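Local coordinates for protein transcriptional regulator (Streptococcus dysgalactiae, PDB 4YV9) that acts as the receptor for SHP pheromones in quorum sensing and binds DNA as a transcriptional regulator of the Rgg family, at the interface of chains A and B. Coordinates in Å, arbitrary orientation; residue numbers count along the deposited sequence, not the author numbering. Chains: chain A/B, Transcriptional regulator.

The interface of chains A and B. Residues chain A 59-60, 63, 74; chain B 58-60, 176.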
loop_
_atom_site.group_PDB
_atom_site.type_symbol
_atom_site.label_atom_id
_atom_site.label_comp_id
_atom_site.label_asym_id
_atom_site.label_seq_id
_atom_site.Cartn_x
_atom_site.Cartn_y
_atom_site.Cartn_z
ATOM N N ILE A 59 -3.805 5.253 12.151
ATOM C CA ILE A 59 -2.859 6.350 12.119
ATOM C C ILE A 59 -2.275 6.452 10.710
ATOM O O ILE A 59 -1.975 7.548 10.233
ATOM C CB ILE A 59 -1.769 6.159 13.170
ATOM C CG1 ILE A 59 -0.863 7.388 13.229
ATOM C CG2 ILE A 59 -1.009 4.840 12.943
ATOM C CD1 ILE A 59 -1.618 8.693 13.478
ATOM N N ASP A 60 -2.153 5.305 10.037
ATOM C CA ASP A 60 -1.715 5.273 8.642
ATOM C C ASP A 60 -2.654 6.126 7.808
ATOM O O ASP A 60 -2.231 6.993 7.051
ATOM C CB ASP A 60 -1.674 3.835 8.106
ATOM C CG ASP A 60 -0.566 3.008 8.738
ATOM O OD1 ASP A 60 0.548 2.957 8.168
ATOM O OD2 ASP A 60 -0.809 2.403 9.805
ATOM N N VAL A 63 -2.491 10.014 8.707
ATOM C CA VAL A 63 -1.368 10.672 8.042
ATOM C C VAL A 63 -1.692 10.923 6.580
ATOM O O VAL A 63 -1.453 12.016 6.065
ATOM C CB VAL A 63 -0.084 9.836 8.131
ATOM C CG1 VAL A 63 1.011 10.418 7.228
ATOM C CG2 VAL A 63 0.379 9.755 9.565
ATOM N N PHE A 74 8.014 13.906 2.405
ATOM C CA PHE A 74 6.817 13.755 1.571
ATOM C C PHE A 74 6.636 14.996 0.686
ATOM O O PHE A 74 6.233 14.912 -0.475
ATOM C CB PHE A 74 5.564 13.548 2.426
ATOM C CG PHE A 74 5.451 12.176 3.063
ATOM C CD1 PHE A 74 6.497 11.282 3.030
ATOM C CD2 PHE A 74 4.268 11.804 3.706
ATOM C CE1 PHE A 74 6.367 10.007 3.631
ATOM C CE2 PHE A 74 4.126 10.561 4.305
ATOM C CZ PHE A 74 5.178 9.654 4.261
ATOM N N THR B 58 7.553 9.118 9.473
ATOM C CA THR B 58 6.225 9.637 9.696
ATOM C C THR B 58 5.582 8.826 10.842
ATOM O O THR B 58 5.969 7.678 11.090
ATOM C CB THR B 58 5.415 9.575 8.412
ATOM O OG1 THR B 58 4.035 9.808 8.699
ATOM C CG2 THR B 58 5.600 8.219 7.751
ATOM N N ILE B 59 4.628 9.431 11.546
ATOM C CA ILE B 59 4.105 8.842 12.780
ATOM C C ILE B 59 3.455 7.475 12.532
ATOM O O ILE B 59 3.411 6.639 13.428
ATOM C CB ILE B 59 3.098 9.803 13.487
ATOM C CG1 ILE B 59 2.557 9.198 14.797
ATOM C CG2 ILE B 59 1.952 10.172 12.575
ATOM C CD1 ILE B 59 3.612 9.014 15.888
ATOM N N ASP B 60 2.989 7.208 11.317
ATOM C CA ASP B 60 2.398 5.882 11.062
ATOM C C ASP B 60 3.477 4.799 10.991
ATOM O O ASP B 60 3.278 3.667 11.440
ATOM C CB ASP B 60 1.556 5.885 9.786
ATOM C CG ASP B 60 2.276 6.500 8.598
ATOM O OD1 ASP B 60 2.831 7.600 8.756
ATOM O OD2 ASP B 60 2.265 5.892 7.501
ATOM N N GLN B 176 1.832 8.034 -0.791
ATOM C CA GLN B 176 2.635 7.090 -0.012
ATOM C C GLN B 176 1.878 5.867 0.442
ATOM O O GLN B 176 2.491 4.898 0.883
ATOM C CB GLN B 176 3.231 7.759 1.233
ATOM C CG GLN B 176 4.482 8.549 0.949
ATOM C CD GLN B 176 4.195 9.830 0.207
ATOM O OE1 GLN B 176 3.181 10.487 0.451
ATOM N NE2 GLN B 176 5.076 10.188 -0.718
HETATM O O HOH W 1 1.123 1.946 11.633
HETATM O O HOH W 2 -0.090 6.430 5.827
#
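A:Val63 and B:Ile59 meet methyl to methyl at the centre of this patch, CG2 of the valine lying 3.4 Å from CG2 of the isoleucine, a tight fit for two carbons. The same isoleucine branch lies 4.0 Å from A:Ile59 CD1, and the two isoleucine side chains run at about a right angle to each other.

Beside this core the other valine methyl, A:Val63 CG1, packs 3.4 Å from the hydroxyl OG1 of B:Thr58. That hydroxyl is already committed within its own chain: it donates to the carboxylate oxygen OD1 of B:Asp60, meeting it nearly along the C-O axis. The bond links the residue preceding helix 59-66 to a carboxylate of its first turn and restrains the rotation of that carboxylate. With CG of B:Asp60 set between the backbone N and the carbonyl carbon (chi1 49°), OD1 also borders the valine, 3.4 Å from A:Val63 CG2. B:Thr58 uses its methyl differently, directing CG2 to A:Phe74 CZ at 3.8 Å. The phenyl ring also receives B:Gln176, whose CG sits 3.6 Å from CZ, over one face and offset toward the rim. A bend at chi2 (73°) then lays the terminal amide almost parallel to the ring, the planes 16° apart in a stack.

At the polar rim the two Asp60 side chains cross at about a right angle, CB of B:Asp60 lying 3.5 Å from CA of A:Asp60, with the carboxylate planes nearly perpendicular. Two waters join them: one links carboxylate OD2 of A:Asp60 to the backbone O of B:Asp60, the other links the backbone O of A:Asp60 to carboxylate OD2 of B:Asp60. This hydration may ease the proximity of two acidic groups. Through the two-fold symmetric interface, the patch joins helix 59-64 of one subunit to helix 59-66 of the other, and Phe74 to the partner's Gln176 segment, and may fix how the DNA-binding domains sit relative to the repeat domains in the two-chain assembly, which is likely the dimer.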